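Local coordinates for protein Pcdhgb2 (PDB 5SZR), which probably mediates calcium-dependent cell adhesion and may help to establish specific neuronal connections in the brain, this chain being its extracellular cadherin domains 3 to 6, at residues P2-Q7 with L90-S95; V12-D17 with I96-L101; R53-D58 with Y78-E83. All coordinates share one frame; numbering follows the deposited sequence. Where two conformers were deposited one is given.

Contact 1 (P2-Q7 with L90-S95); sequences PPMFSQ and LASHCS
M4 and F5 run beside S92 and C94 in nearly the same direction, the touching parts 24° apart, with a CA to CA distance of 5.9 Å between M4 and S92 that widens to 6.7 Å between F5 and C94. The one hydrogen bond between the segments comes from a side chain: S92 OG donates to P3 O over 2.5 Å, tilted out of the carbonyl plane by 31°. F5 carries the apolar part. Its ring lies over the side chain of C94, whose SG sits 3.6 Å from the ring centroid and almost on the ring normal, a sulfur-aromatic contact. A chi1 of 78° sets SG of C94 between its backbone N and carbonyl carbon, while CB approaches the same ring off-centre, 3.5 Å from F5 CD2. S92 O meets the ring at its edge, in plane, 3.7 Å from F5 CE2. P3 and F5 fit the PxF end of the linker sequence that leads into a cadherin domain, here domain 3 of the ectodomain. An alanine in place of F5 would probably leave C94 SG without its aromatic partner and open a gap beside V27 and A84, which the F5 side chain also touches. Beyond Q7 the chain joins strand 91-101, S95 making backbone hydrogen bonds with D8 and F10.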
loop_
_atom_site.group_PDB
_atom_site.type_symbol
_atom_site.label_atom_id
_atom_site.label_comp_id
_atom_site.label_asym_id
_atom_site.label_seq_id
_atom_site.Cartn_x
_atom_site.Cartn_y
_atom_site.Cartn_z
ATOM N N PRO A 2 -13.401 -65.489 68.710
ATOM C CA PRO A 2 -12.532 -64.549 67.995
ATOM C C PRO A 2 -13.321 -63.485 67.238
ATOM O O PRO A 2 -14.489 -63.709 66.919
ATOM C CB PRO A 2 -11.765 -65.454 67.026
ATOM C CG PRO A 2 -12.695 -66.582 66.770
ATOM C CD PRO A 2 -13.415 -66.818 68.073
ATOM N N PRO A 3 -12.698 -62.341 66.961
ATOM C CA PRO A 3 -13.382 -61.304 66.184
ATOM C C PRO A 3 -13.597 -61.742 64.743
ATOM O O PRO A 3 -12.823 -62.525 64.187
ATOM C CB PRO A 3 -12.429 -60.106 66.268
ATOM C CG PRO A 3 -11.093 -60.700 66.558
ATOM C CD PRO A 3 -11.356 -61.918 67.398
ATOM N N MET A 4 -14.673 -61.236 64.143
ATOM C CA MET A 4 -14.986 -61.547 62.754
ATOM C C MET A 4 -15.701 -60.375 62.102
ATOM O O MET A 4 -16.608 -59.781 62.694
ATOM C CB MET A 4 -15.856 -62.803 62.628
ATOM C CG MET A 4 -15.079 -64.102 62.629
ATOM S SD MET A 4 -15.990 -65.437 61.833
ATOM C CE MET A 4 -17.497 -65.461 62.809
ATOM N N PHE A 5 -15.292 -60.061 60.875
ATOM C CA PHE A 5 -15.971 -59.058 60.073
ATOM C C PHE A 5 -17.192 -59.661 59.383
ATOM O O PHE A 5 -17.279 -60.872 59.160
ATOM C CB PHE A 5 -15.021 -58.465 59.031
ATOM C CG PHE A 5 -13.929 -57.619 59.618
ATOM C CD1 PHE A 5 -14.173 -56.301 59.975
ATOM C CD2 PHE A 5 -12.659 -58.138 59.816
ATOM C CE1 PHE A 5 -13.175 -55.521 60.522
ATOM C CE2 PHE A 5 -11.655 -57.358 60.361
ATOM C CZ PHE A 5 -11.914 -56.048 60.711
ATOM N N SER A 6 -18.145 -58.786 59.045
ATOM C CA SER A 6 -19.369 -59.222 58.378
ATOM C C SER A 6 -19.075 -59.915 57.052
ATOM O O SER A 6 -19.832 -60.795 56.629
ATOM C CB SER A 6 -20.295 -58.022 58.163
ATOM O OG SER A 6 -20.798 -57.986 56.837
ATOM N N GLN A 7 -17.988 -59.535 56.392
ATOM C CA GLN A 7 -17.574 -60.151 55.140
ATOM C C GLN A 7 -16.076 -59.926 54.993
ATOM O O GLN A 7 -15.471 -59.151 55.737
ATOM C CB GLN A 7 -18.345 -59.569 53.949
ATOM C CG GLN A 7 -17.993 -58.120 53.637
ATOM C CD GLN A 7 -19.012 -57.445 52.739
ATOM O OE1 GLN A 7 -20.147 -57.198 53.149
ATOM N NE2 GLN A 7 -18.609 -57.143 51.502
ATOM N N LEU A 90 -5.525 -63.599 69.211
ATOM C CA LEU A 90 -6.131 -63.912 67.925
ATOM C C LEU A 90 -6.527 -62.637 67.184
ATOM O O LEU A 90 -6.758 -61.580 67.779
ATOM C CB LEU A 90 -7.356 -64.807 68.117
ATOM N N ALA A 91 -6.605 -62.748 65.858
ATOM C CA ALA A 91 -6.951 -61.607 65.026
ATOM C C ALA A 91 -7.693 -62.080 63.785
ATOM O O ALA A 91 -7.622 -63.251 63.399
ATOM C CB ALA A 91 -5.710 -60.800 64.625
ATOM N N SER A 92 -8.410 -61.144 63.166
ATOM C CA SER A 92 -9.117 -61.375 61.915
ATOM C C SER A 92 -8.855 -60.214 60.968
ATOM O O SER A 92 -8.550 -59.095 61.391
ATOM C CB SER A 92 -10.626 -61.543 62.133
ATOM O OG SER A 92 -10.928 -62.849 62.583
ATOM N N HIS A 93 -8.984 -60.492 59.671
ATOM C CA HIS A 93 -8.648 -59.529 58.634
ATOM C C HIS A 93 -9.800 -59.376 57.654
ATOM O O HIS A 93 -10.597 -60.299 57.453
ATOM C CB HIS A 93 -7.389 -59.946 57.864
ATOM C CG HIS A 93 -6.257 -60.380 58.741
ATOM N ND1 HIS A 93 -6.104 -61.682 59.166
ATOM C CD2 HIS A 93 -5.222 -59.686 59.272
ATOM C CE1 HIS A 93 -5.025 -61.772 59.923
ATOM N NE2 HIS A 93 -4.472 -60.575 60.004
ATOM N N CYS A 94 -9.879 -58.194 57.048
ATOM C CA CYS A 94 -10.775 -57.954 55.928
ATOM C C CYS A 94 -10.121 -56.940 55.000
ATOM O O CYS A 94 -9.204 -56.213 55.394
ATOM C CB CYS A 94 -12.148 -57.456 56.387
ATOM S SG CYS A 94 -12.187 -55.714 56.845
ATOM N N SER A 95 -10.599 -56.898 53.760
ATOM C CA SER A 95 -10.053 -56.002 52.751
ATOM C C SER A 95 -11.138 -55.075 52.220
ATOM O O SER A 95 -12.317 -55.439 52.155
ATOM C CB SER A 95 -9.422 -56.777 51.588
ATOM O OG SER A 95 -8.178 -57.336 51.971
#

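Contact 2 (V12-D17 with I96-L101); sequences VTLRED and IQVKIL. With CA (calcium ion), chain K; CA (calcium ion), chain J.
Four parallel bridges join V12-R15 to V98-L101: V12 and L14 pair with V98 and I100 on one face of the sheet, T13 and R15 with K99 and L101 on the other. Five backbone hydrogen bonds join the two strands: the shortest runs from L14 N to K99 O (2.7 Å), nearly along the C=O axis, and the longer end bonds are V12 N to Q97 O (3.3 Å) and E16 N to L101 O (3.3 Å). The tight part lies on the inner face. V12 CG2 meets V98 CG2, and the other methyl of V98, CG1, is taken up by L14 CD1 at 3.9 Å. I100 CD1 comes up to L14 CB, and V24 of the facing sheet and Y78 of the adjacent strand 77-85 add to the packing. The outer face is looser and largely solvent-exposed: T13 CG2 lies alongside the aliphatic chain of K99, 3.9 Å from its CB, with both side chains pointing the same way, and the extended K99 carries its amine away from the partner strand. The strand ends at R15, and E16 follows in the loop. With chi1 at 60°, its CG sits between the backbone N and carbonyl carbon, 3.5 Å from L101 O, and the extended chain then divides its carboxylate between two calcium ions. OE1 binds one at 2.5 Å and also accepts a hydrogen bond from F72 N; OE2 binds the other. E73 and D105 are ligands of both ions, an arrangement characteristic of the calcium-binding junction between successive cadherin domains, here domains 3 and 4.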
loop_
_atom_site.group_PDB
_atom_site.type_symbol
_atom_site.label_atom_id
_atom_site.label_comp_id
_atom_site.label_asym_id
_atom_site.label_seq_id
_atom_site.Cartn_x
_atom_site.Cartn_y
_atom_site.Cartn_z
ATOM N N VAL A 12 -16.006 -49.921 47.860
ATOM C CA VAL A 12 -16.569 -48.577 47.847
ATOM C C VAL A 12 -15.943 -47.796 46.700
ATOM O O VAL A 12 -14.819 -48.080 46.273
ATOM C CB VAL A 12 -16.352 -47.833 49.187
ATOM C CG1 VAL A 12 -17.026 -48.569 50.327
ATOM C CG2 VAL A 12 -14.867 -47.650 49.467
ATOM N N THR A 13 -16.683 -46.811 46.193
ATOM C CA THR A 13 -16.186 -45.895 45.173
ATOM C C THR A 13 -16.181 -44.474 45.719
ATOM O O THR A 13 -17.081 -44.079 46.465
ATOM C CB THR A 13 -17.029 -45.940 43.889
ATOM O OG1 THR A 13 -18.303 -45.329 44.125
ATOM C CG2 THR A 13 -17.229 -47.370 43.417
ATOM N N LEU A 14 -15.166 -43.703 45.338
ATOM C CA LEU A 14 -15.040 -42.315 45.756
ATOM C C LEU A 14 -14.765 -41.431 44.550
ATOM O O LEU A 14 -13.951 -41.777 43.688
ATOM C CB LEU A 14 -13.912 -42.131 46.781
ATOM C CG LEU A 14 -13.934 -42.950 48.072
ATOM C CD1 LEU A 14 -12.737 -42.592 48.947
ATOM C CD2 LEU A 14 -15.239 -42.745 48.826
ATOM N N ARG A 15 -15.458 -40.298 44.487
ATOM C CA ARG A 15 -15.121 -39.279 43.504
ATOM C C ARG A 15 -13.809 -38.613 43.895
ATOM O O ARG A 15 -13.556 -38.349 45.074
ATOM C CB ARG A 15 -16.241 -38.246 43.402
ATOM C CG ARG A 15 -17.543 -38.788 42.821
ATOM C CD ARG A 15 -18.674 -37.780 42.965
ATOM N NE ARG A 15 -19.828 -38.118 42.137
ATOM C CZ ARG A 15 -20.857 -38.855 42.545
ATOM N NH1 ARG A 15 -21.861 -39.105 41.715
ATOM N NH2 ARG A 15 -20.883 -39.343 43.778
ATOM N N GLU A 16 -12.963 -38.344 42.899
ATOM C CA GLU A 16 -11.634 -37.821 43.199
ATOM C C GLU A 16 -11.662 -36.441 43.845
ATOM O O GLU A 16 -10.626 -36.000 44.354
ATOM C CB GLU A 16 -10.778 -37.784 41.931
ATOM C CG GLU A 16 -11.324 -36.914 40.812
ATOM C CD GLU A 16 -10.282 -36.640 39.732
ATOM O OE1 GLU A 16 -9.078 -36.610 40.056
ATOM O OE2 GLU A 16 -10.671 -36.462 38.562
ATOM N N ASP A 17 -12.809 -35.763 43.874
ATOM C CA ASP A 17 -12.888 -34.411 44.407
ATOM C C ASP A 17 -13.424 -34.350 45.835
ATOM O O ASP A 17 -13.668 -33.248 46.336
ATOM C CB ASP A 17 -13.749 -33.532 43.495
ATOM C CG ASP A 17 -15.203 -33.968 43.464
ATOM O OD1 ASP A 17 -15.964 -33.589 44.379
ATOM O OD2 ASP A 17 -15.590 -34.683 42.517
ATOM N N ILE A 96 -10.723 -53.869 51.846
ATOM C CA ILE A 96 -11.617 -52.840 51.331
ATOM C C ILE A 96 -10.989 -52.293 50.059
ATOM O O ILE A 96 -9.961 -51.607 50.115
ATOM C CB ILE A 96 -11.853 -51.719 52.347
ATOM C CG1 ILE A 96 -12.467 -52.297 53.620
ATOM C CG2 ILE A 96 -12.748 -50.639 51.753
ATOM C CD1 ILE A 96 -12.166 -51.496 54.840
ATOM N N GLN A 97 -11.594 -52.598 48.917
ATOM C CA GLN A 97 -11.086 -52.156 47.624
ATOM C C GLN A 97 -11.772 -50.844 47.263
ATOM O O GLN A 97 -12.982 -50.816 47.009
ATOM C CB GLN A 97 -11.318 -53.225 46.564
ATOM C CG GLN A 97 -10.492 -54.467 46.811
ATOM C CD GLN A 97 -10.679 -55.515 45.748
ATOM O OE1 GLN A 97 -10.488 -55.253 44.558
ATOM N NE2 GLN A 97 -11.052 -56.715 46.167
ATOM N N VAL A 98 -11.000 -49.762 47.255
ATOM C CA VAL A 98 -11.519 -48.416 47.051
ATOM C C VAL A 98 -11.296 -48.034 45.598
ATOM O O VAL A 98 -10.150 -47.940 45.135
ATOM C CB VAL A 98 -10.852 -47.406 47.997
ATOM C CG1 VAL A 98 -11.363 -46.004 47.716
ATOM C CG2 VAL A 98 -11.109 -47.791 49.448
ATOM N N LYS A 99 -12.389 -47.817 44.877
ATOM C CA LYS A 99 -12.349 -47.411 43.481
ATOM C C LYS A 99 -12.513 -45.899 43.400
ATOM O O LYS A 99 -13.369 -45.324 44.079
ATOM C CB LYS A 99 -13.444 -48.123 42.689
ATOM C CG LYS A 99 -13.626 -47.618 41.278
ATOM C CD LYS A 99 -14.723 -48.393 40.563
ATOM C CE LYS A 99 -14.979 -47.820 39.177
ATOM N NZ LYS A 99 -16.055 -48.550 38.452
ATOM N N ILE A 100 -11.676 -45.255 42.592
ATOM C CA ILE A 100 -11.720 -43.809 42.416
ATOM C C ILE A 100 -12.420 -43.506 41.102
ATOM O O ILE A 100 -12.224 -44.210 40.101
ATOM C CB ILE A 100 -10.306 -43.200 42.455
ATOM C CG1 ILE A 100 -9.572 -43.648 43.718
ATOM C CG2 ILE A 100 -10.369 -41.674 42.386
ATOM C CD1 ILE A 100 -10.301 -43.311 45.005
ATOM N N LEU A 101 -13.255 -42.472 41.105
ATOM C CA LEU A 101 -13.994 -42.058 39.922
ATOM C C LEU A 101 -13.352 -40.823 39.307
ATOM O O LEU A 101 -12.955 -39.894 40.016
ATOM C CB LEU A 101 -15.458 -41.777 40.265
ATOM C CG LEU A 101 -16.242 -43.024 40.675
ATOM C CD1 LEU A 101 -17.666 -42.668 41.063
ATOM C CD2 LEU A 101 -16.221 -44.048 39.551
HETATM CA CA CA K . -9.524 -36.227 36.369
HETATM CA CA CA J . -7.270 -35.090 39.107
HETATM O O HOH W 1 -5.250 -33.486 38.175
HETATM O O HOH W 2 -7.092 -33.941 41.116
#

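Contact 3 (R53-D58 with Y78-E83); sequences RIFNLD and YTLNVE
The rim of the F55 ring is set against the face of Y78, an edge-to-face pair with the planes at 82° and the centroids 5.1 Å apart. The F55 side chain leaves its backbone toward strand 78-83. From CB, a chi1 of -58° puts CG beside its own backbone N, anti to the carbonyl carbon, and CG comes within 4.0 Å of L80 CD2. Further out, CD2 of F55 is touched by L80 CD1, which lies over the ring face as a CH-pi contact. CE2 makes the closest approach, 3.5 Å from Y78 CG and also close to Y78 CB, and at the tip CZ rests on Y78 CD2 at 3.7 Å. The opposite face of the F55 ring is taken by CG2 of the preceding I54, 3.6 Å above the plane, so the ring is held between I54 and L80. I54 CG1 itself reaches the hydroxyl end of Y78, crossing it at about a right angle. Two residues after F55, L57 and V82 meet tip to tip, L57 CD2 lying 3.9 Å from V82 CG1. F44 touches both L57 and L80, and I64 does the same. Strands 55-57 and 78-83 belong to different sheets, their axes 10.5 Å apart at closest, and side chains alone bridge them: this is the apolar interior of the cadherin beta sandwich.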
loop_
_atom_site.group_PDB
_atom_site.type_symbol
_atom_site.label_atom_id
_atom_site.label_comp_id
_atom_site.label_asym_id
_atom_site.label_seq_id
_atom_site.Cartn_x
_atom_site.Cartn_y
_atom_site.Cartn_z
ATOM N N ARG A 53 -0.847 -42.785 53.744
ATOM C CA ARG A 53 -0.725 -41.354 53.520
ATOM C C ARG A 53 -2.030 -40.695 53.091
ATOM O O ARG A 53 -2.133 -39.466 53.131
ATOM C CB ARG A 53 0.353 -41.092 52.460
ATOM C CG ARG A 53 1.123 -39.803 52.652
ATOM C CD ARG A 53 2.601 -39.996 52.343
ATOM N NE ARG A 53 3.135 -41.258 52.866
ATOM C CZ ARG A 53 3.353 -41.519 54.155
ATOM N NH1 ARG A 53 3.853 -42.694 54.521
ATOM N NH2 ARG A 53 3.068 -40.613 55.082
ATOM N N ILE A 54 -3.027 -41.478 52.698
ATOM C CA ILE A 54 -4.288 -40.958 52.196
ATOM C C ILE A 54 -5.437 -41.223 53.164
ATOM O O ILE A 54 -6.313 -40.370 53.337
ATOM C CB ILE A 54 -4.590 -41.558 50.801
ATOM C CG1 ILE A 54 -3.603 -41.030 49.759
ATOM C CG2 ILE A 54 -6.025 -41.281 50.377
ATOM C CD1 ILE A 54 -3.758 -39.551 49.476
ATOM N N PHE A 55 -5.448 -42.389 53.806
ATOM C CA PHE A 55 -6.559 -42.806 54.646
ATOM C C PHE A 55 -6.164 -42.845 56.117
ATOM O O PHE A 55 -5.010 -43.117 56.469
ATOM C CB PHE A 55 -7.078 -44.188 54.229
ATOM C CG PHE A 55 -7.533 -44.258 52.805
ATOM C CD1 PHE A 55 -8.815 -43.876 52.458
ATOM C CD2 PHE A 55 -6.679 -44.710 51.816
ATOM C CE1 PHE A 55 -9.239 -43.940 51.144
ATOM C CE2 PHE A 55 -7.095 -44.778 50.500
ATOM C CZ PHE A 55 -8.377 -44.391 50.162
ATOM N N ASN A 56 -7.146 -42.577 56.976
ATOM C CA ASN A 56 -6.988 -42.659 58.421
ATOM C C ASN A 56 -7.937 -43.719 58.961
ATOM O O ASN A 56 -9.143 -43.677 58.689
ATOM C CB ASN A 56 -7.263 -41.307 59.084
ATOM C CG ASN A 56 -7.192 -41.376 60.593
ATOM O OD1 ASN A 56 -8.202 -41.596 61.265
ATOM N ND2 ASN A 56 -5.995 -41.189 61.138
ATOM N N LEU A 57 -7.393 -44.671 59.713
ATOM C CA LEU A 57 -8.168 -45.750 60.311
ATOM C C LEU A 57 -8.214 -45.552 61.820
ATOM O O LEU A 57 -7.173 -45.588 62.486
ATOM C CB LEU A 57 -7.569 -47.113 59.964
ATOM C CG LEU A 57 -8.147 -48.313 60.724
ATOM C CD1 LEU A 57 -9.648 -48.417 60.504
ATOM C CD2 LEU A 57 -7.454 -49.605 60.313
ATOM N N ASP A 58 -9.416 -45.346 62.353
ATOM C CA ASP A 58 -9.590 -45.252 63.797
ATOM C C ASP A 58 -9.265 -46.599 64.434
ATOM O O ASP A 58 -9.925 -47.604 64.150
ATOM C CB ASP A 58 -11.018 -44.824 64.133
ATOM C CG ASP A 58 -11.175 -44.376 65.579
ATOM O OD1 ASP A 58 -10.423 -44.855 66.454
ATOM O OD2 ASP A 58 -12.063 -43.538 65.843
ATOM N N TYR A 78 -7.342 -48.044 45.482
ATOM C CA TYR A 78 -6.594 -48.330 46.697
ATOM C C TYR A 78 -7.072 -49.643 47.298
ATOM O O TYR A 78 -8.274 -49.930 47.319
ATOM C CB TYR A 78 -6.748 -47.215 47.738
ATOM C CG TYR A 78 -6.224 -45.863 47.304
ATOM C CD1 TYR A 78 -4.895 -45.517 47.498
ATOM C CD2 TYR A 78 -7.068 -44.925 46.721
ATOM C CE1 TYR A 78 -4.414 -44.272 47.104
ATOM C CE2 TYR A 78 -6.603 -43.686 46.331
ATOM C CZ TYR A 78 -5.275 -43.365 46.523
ATOM O OH TYR A 78 -4.811 -42.132 46.140
ATOM N N THR A 79 -6.122 -50.432 47.797
ATOM C CA THR A 79 -6.396 -51.695 48.469
ATOM C C THR A 79 -6.074 -51.533 49.949
ATOM O O THR A 79 -4.921 -51.276 50.314
ATOM C CB THR A 79 -5.581 -52.834 47.858
ATOM O OG1 THR A 79 -6.124 -53.180 46.578
ATOM C CG2 THR A 79 -5.613 -54.058 48.756
ATOM N N LEU A 80 -7.090 -51.679 50.793
ATOM C CA LEU A 80 -6.964 -51.487 52.230
ATOM C C LEU A 80 -7.194 -52.820 52.932
ATOM O O LEU A 80 -8.271 -53.415 52.809
ATOM C CB LEU A 80 -7.956 -50.436 52.734
ATOM C CG LEU A 80 -7.619 -48.951 52.558
ATOM C CD1 LEU A 80 -7.608 -48.537 51.092
ATOM C CD2 LEU A 80 -8.592 -48.082 53.353
ATOM N N ASN A 81 -6.184 -53.289 53.656
ATOM C CA ASN A 81 -6.299 -54.481 54.486
ATOM C C ASN A 81 -6.321 -54.038 55.941
ATOM O O ASN A 81 -5.409 -53.334 56.390
ATOM C CB ASN A 81 -5.143 -55.445 54.228
ATOM C CG ASN A 81 -5.003 -55.805 52.764
ATOM O OD1 ASN A 81 -5.976 -56.168 52.103
ATOM N ND2 ASN A 81 -3.785 -55.697 52.244
ATOM N N VAL A 82 -7.361 -54.439 56.668
ATOM C CA VAL A 82 -7.546 -54.060 58.064
ATOM C C VAL A 82 -7.448 -55.308 58.928
ATOM O O VAL A 82 -8.006 -56.359 58.592
ATOM C CB VAL A 82 -8.889 -53.337 58.284
ATOM C CG1 VAL A 82 -9.126 -53.082 59.763
ATOM C CG2 VAL A 82 -8.912 -52.023 57.514
ATOM N N GLU A 83 -6.735 -55.187 60.043
ATOM C CA GLU A 83 -6.552 -56.274 60.994
ATOM C C GLU A 83 -7.249 -55.905 62.298
ATOM O O GLU A 83 -6.967 -54.850 62.877
ATOM C CB GLU A 83 -5.067 -56.539 61.233
ATOM C CG GLU A 83 -4.795 -57.664 62.205
ATOM C CD GLU A 83 -3.424 -57.557 62.836
ATOM O OE1 GLU A 83 -2.929 -56.419 62.991
ATOM O OE2 GLU A 83 -2.842 -58.610 63.171
#

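In the fold
All three contacts lie in the first cadherin domain of the chain, domain 3 of the ectodomain. Contacts 1 and 2 share strand 91-101 and adjoin in sequence at S95 and I96, yet their centres are about 23 Å apart, one at the N-terminal entrance and the other near the calcium junction with the next domain. Contact 3 lies about 15 Å from contact 1 and 13 Å from contact 2. Along the chain, contacts 1 and 2 cross and contact 3 falls within both. Its strand 77-85 pairs antiparallel with 91-101, backbone hydrogen bonds joining V82 to C94 and Y78 to V98. Strand 91-101 thus spans the domain, linking its start, its sandwich core and its calcium-binding end.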